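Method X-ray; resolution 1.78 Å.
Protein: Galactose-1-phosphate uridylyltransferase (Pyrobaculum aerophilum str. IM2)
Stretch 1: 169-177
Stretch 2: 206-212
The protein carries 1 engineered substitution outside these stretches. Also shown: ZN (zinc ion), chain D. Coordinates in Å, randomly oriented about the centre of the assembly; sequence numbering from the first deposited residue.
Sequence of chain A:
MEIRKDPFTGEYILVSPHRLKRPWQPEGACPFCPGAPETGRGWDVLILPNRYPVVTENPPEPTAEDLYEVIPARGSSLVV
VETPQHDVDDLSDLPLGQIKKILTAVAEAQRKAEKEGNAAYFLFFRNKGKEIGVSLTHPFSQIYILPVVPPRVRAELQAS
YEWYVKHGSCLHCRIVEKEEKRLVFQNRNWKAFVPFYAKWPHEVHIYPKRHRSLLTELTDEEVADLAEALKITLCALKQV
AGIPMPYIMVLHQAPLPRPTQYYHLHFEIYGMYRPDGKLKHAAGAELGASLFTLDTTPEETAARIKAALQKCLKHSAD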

# COMPACT_ATOMS: atom_id res chain seq x y z
N SER A 169 -1.56 2.91 -30.09
CA SER A 169 -1.14 4.26 -29.59
C SER A 169 -0.78 4.17 -28.10
O SER A 169 -1.12 3.17 -27.45
N CYS A 170 -0.04 5.18 -27.58
CA CYS A 170 0.29 5.22 -26.14
C CYS A 170 -0.96 5.67 -25.34
O CYS A 170 -1.48 6.80 -25.56
N LEU A 171 -1.42 4.79 -24.41
CA LEU A 171 -2.63 5.09 -23.57
C LEU A 171 -2.40 6.36 -22.75
O LEU A 171 -3.31 7.18 -22.65
N HIS A 172 -1.18 6.53 -22.23
CA HIS A 172 -0.86 7.73 -21.41
C HIS A 172 -1.03 8.99 -22.26
O HIS A 172 -1.56 9.98 -21.76
N CYS A 173 -0.58 8.93 -23.52
CA CYS A 173 -0.69 10.09 -24.44
C CYS A 173 -2.20 10.45 -24.55
O CYS A 173 -2.59 11.68 -24.56
N ARG A 174 -3.03 9.43 -24.72
CA ARG A 174 -4.50 9.60 -24.93
C ARG A 174 -5.10 10.25 -23.67
O ARG A 174 -5.89 11.17 -23.79
N ILE A 175 -4.73 9.77 -22.50
CA ILE A 175 -5.23 10.33 -21.21
C ILE A 175 -4.80 11.80 -21.06
O ILE A 175 -5.66 12.69 -20.80
N VAL A 176 -3.52 12.08 -21.33
CA VAL A 176 -2.98 13.45 -21.14
C VAL A 176 -3.73 14.40 -22.08
O VAL A 176 -4.08 15.49 -21.63
N GLU A 177 -4.02 13.98 -23.32
CA GLU A 177 -4.68 14.86 -24.33
C GLU A 177 -6.09 15.19 -23.82
O GLU A 177 -6.50 16.34 -24.05
N ILE A 206 1.56 14.19 -12.80
CA ILE A 206 2.22 15.25 -13.60
C ILE A 206 2.87 14.51 -14.78
O ILE A 206 3.87 13.75 -14.59
N TYR A 207 2.40 14.83 -15.97
CA TYR A 207 2.87 14.17 -17.21
C TYR A 207 3.46 15.17 -18.17
O TYR A 207 2.97 16.30 -18.29
N PRO A 208 4.50 14.76 -18.91
CA PRO A 208 4.99 15.60 -20.00
C PRO A 208 4.01 15.50 -21.17
O PRO A 208 3.41 14.44 -21.44
N LYS A 209 3.82 16.64 -21.85
CA LYS A 209 2.90 16.71 -23.00
C LYS A 209 3.52 15.95 -24.18
O LYS A 209 2.76 15.44 -24.99
N ARG A 210 4.84 15.98 -24.32
CA ARG A 210 5.56 15.16 -25.31
C ARG A 210 5.74 13.76 -24.71
O ARG A 210 5.94 13.67 -23.51
N HIS A 211 5.61 12.74 -25.54
CA HIS A 211 5.86 11.35 -25.08
C HIS A 211 7.33 11.25 -24.70
O HIS A 211 8.22 11.34 -25.59
N ARG A 212 7.60 11.09 -23.40
CA ARG A 212 8.93 10.78 -22.87
C ARG A 212 8.75 9.59 -21.93
O ARG A 212 7.74 9.60 -21.20

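A single zinc ion does much of the joining between these two stretches, and it shows how a metal can fasten a helix start to a distant loop where little surface is buried. Cys170 SG and Cys173 SG each lie 2.3 Å from ZN, and His211 ND1 lies 2.1 Å from it; the fourth ligand comes from elsewhere in the structure. Shared coordination explains the tight spacing of the ligands: Cys170 SG stands 3.5 Å from His211 ND1, and Cys173 SG 3.6 Å from the same nitrogen. Both sulfurs meet the imidazole at its edge, near the ring plane.

The rotamers serve this geometry. Cys170, in t, points toward the second stretch, whereas Cys173, in m, leaves its backbone sideways; the CA-to-CB bond of His211 is also sideways, but its t rotamer brings the ring end nearer. Cys170 has a second task. At the N-cap of the helix its SG accepts a hydrogen bond from Cys173 N, with 3.4 Å between the two atoms, so one sulfur both binds metal and caps the helix.

Beside the metal site, the packing becomes more conventional. His172 (m) and Tyr207 (m) point toward each other's stretch and meet rim to rim, their planes inclined at 41°. A hydrogen bond of 2.7 Å joins His172 ND1 to Tyr207 OH, while His172 NE2 is satisfied elsewhere in the structure. Val176, in t, supplies the apolar complement: its CG2 packs 3.5 Å from Tyr207 CG, approaching the ring obliquely. The tyrosine thus presents its hydroxyl to one helical residue and its ring carbons to another, four positions later. Pro208, Lys209 and Arg210 direct their CA-to-CB bonds away, leaving Tyr207 and His211 as the principal side-chain contacts from the second stretch.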

# COMPACT_ATOMS: atom_id res chain seq x y z
CB SER A 169 -2.23 5.29 -29.85
OG SER A 169 -3.21 5.25 -28.83
CB CYS A 170 1.45 6.17 -25.88
SG CYS A 170 1.73 6.56 -24.14
CB LEU A 171 -2.97 3.94 -22.62
CG LEU A 171 -4.22 4.18 -21.77
CD1 LEU A 171 -5.42 4.63 -22.59
CD2 LEU A 171 -4.53 2.92 -20.99
CB HIS A 172 0.57 7.64 -20.87
CG HIS A 172 0.84 6.45 -20.02
ND1 HIS A 172 0.71 6.48 -18.65
CD2 HIS A 172 1.24 5.20 -20.33
CE1 HIS A 172 1.01 5.30 -18.16
NE2 HIS A 172 1.34 4.50 -19.17
CB CYS A 173 -0.08 9.77 -25.80
SG CYS A 173 1.72 10.09 -25.88
CB ARG A 174 -5.11 8.25 -25.27
CG ARG A 174 -4.54 7.62 -26.54
CD ARG A 174 -5.09 8.27 -27.81
NE ARG A 174 -6.53 8.54 -27.69
CZ ARG A 174 -7.52 7.63 -27.56
NH1 ARG A 174 -7.24 6.33 -27.51
NH2 ARG A 174 -8.78 8.03 -27.48
CB ILE A 175 -4.81 9.42 -20.05
CG1 ILE A 175 -5.56 8.10 -20.06
CG2 ILE A 175 -5.02 10.18 -18.74
CD1 ILE A 175 -5.06 7.06 -19.07
CB VAL A 176 -1.46 13.47 -21.38
CG1 VAL A 176 -0.91 14.88 -21.45
CG2 VAL A 176 -0.72 12.64 -20.34
CB GLU A 177 -4.65 14.26 -25.73
CG GLU A 177 -5.55 14.99 -26.73
CD GLU A 177 -5.19 16.45 -27.03
OE1 GLU A 177 -4.12 16.92 -26.56
OE2 GLU A 177 -5.97 17.14 -27.72
CB ILE A 206 3.16 16.11 -12.76
CG1 ILE A 206 2.41 16.70 -11.54
CG2 ILE A 206 3.82 17.21 -13.58
CD1 ILE A 206 3.23 17.60 -10.63
CB TYR A 207 1.74 13.51 -17.99
CG TYR A 207 1.35 12.12 -17.57
CD1 TYR A 207 0.44 11.90 -16.54
CD2 TYR A 207 1.78 11.03 -18.29
CE1 TYR A 207 0.03 10.61 -16.22
CE2 TYR A 207 1.39 9.75 -17.98
CZ TYR A 207 0.50 9.53 -16.96
OH TYR A 207 0.13 8.24 -16.69
CB PRO A 208 6.36 14.99 -20.31
CG PRO A 208 6.17 13.50 -20.02
CD PRO A 208 5.17 13.45 -18.87
CB LYS A 209 2.63 18.18 -23.33
CG LYS A 209 1.66 18.84 -22.36
CD LYS A 209 1.56 20.35 -22.54
CE LYS A 209 0.38 20.93 -21.78
NZ LYS A 209 0.10 22.33 -22.19
CB ARG A 210 6.87 15.82 -25.74
CG ARG A 210 6.65 16.89 -26.80
CD ARG A 210 7.98 17.43 -27.28
NE ARG A 210 8.37 18.37 -26.24
CZ ARG A 210 9.37 19.25 -26.31
NH1 ARG A 210 9.58 20.07 -25.29
NH2 ARG A 210 10.13 19.30 -27.40
CB HIS A 211 5.50 10.31 -26.14
CG HIS A 211 5.70 8.90 -25.66
ND1 HIS A 211 4.68 8.16 -25.05
CD2 HIS A 211 6.81 8.12 -25.67
CE1 HIS A 211 5.18 6.94 -24.78
NE2 HIS A 211 6.48 6.90 -25.13
CB ARG A 212 9.44 11.95 -22.06
CG ARG A 212 9.46 13.28 -22.82
CD ARG A 212 10.47 13.30 -23.88
NE ARG A 212 10.69 14.67 -24.38
CZ ARG A 212 11.31 14.93 -25.52
NH1 ARG A 212 11.69 13.94 -26.30
NH2 ARG A 212 11.51 16.17 -25.92
ZN ZN D . 2.76 8.64 -24.41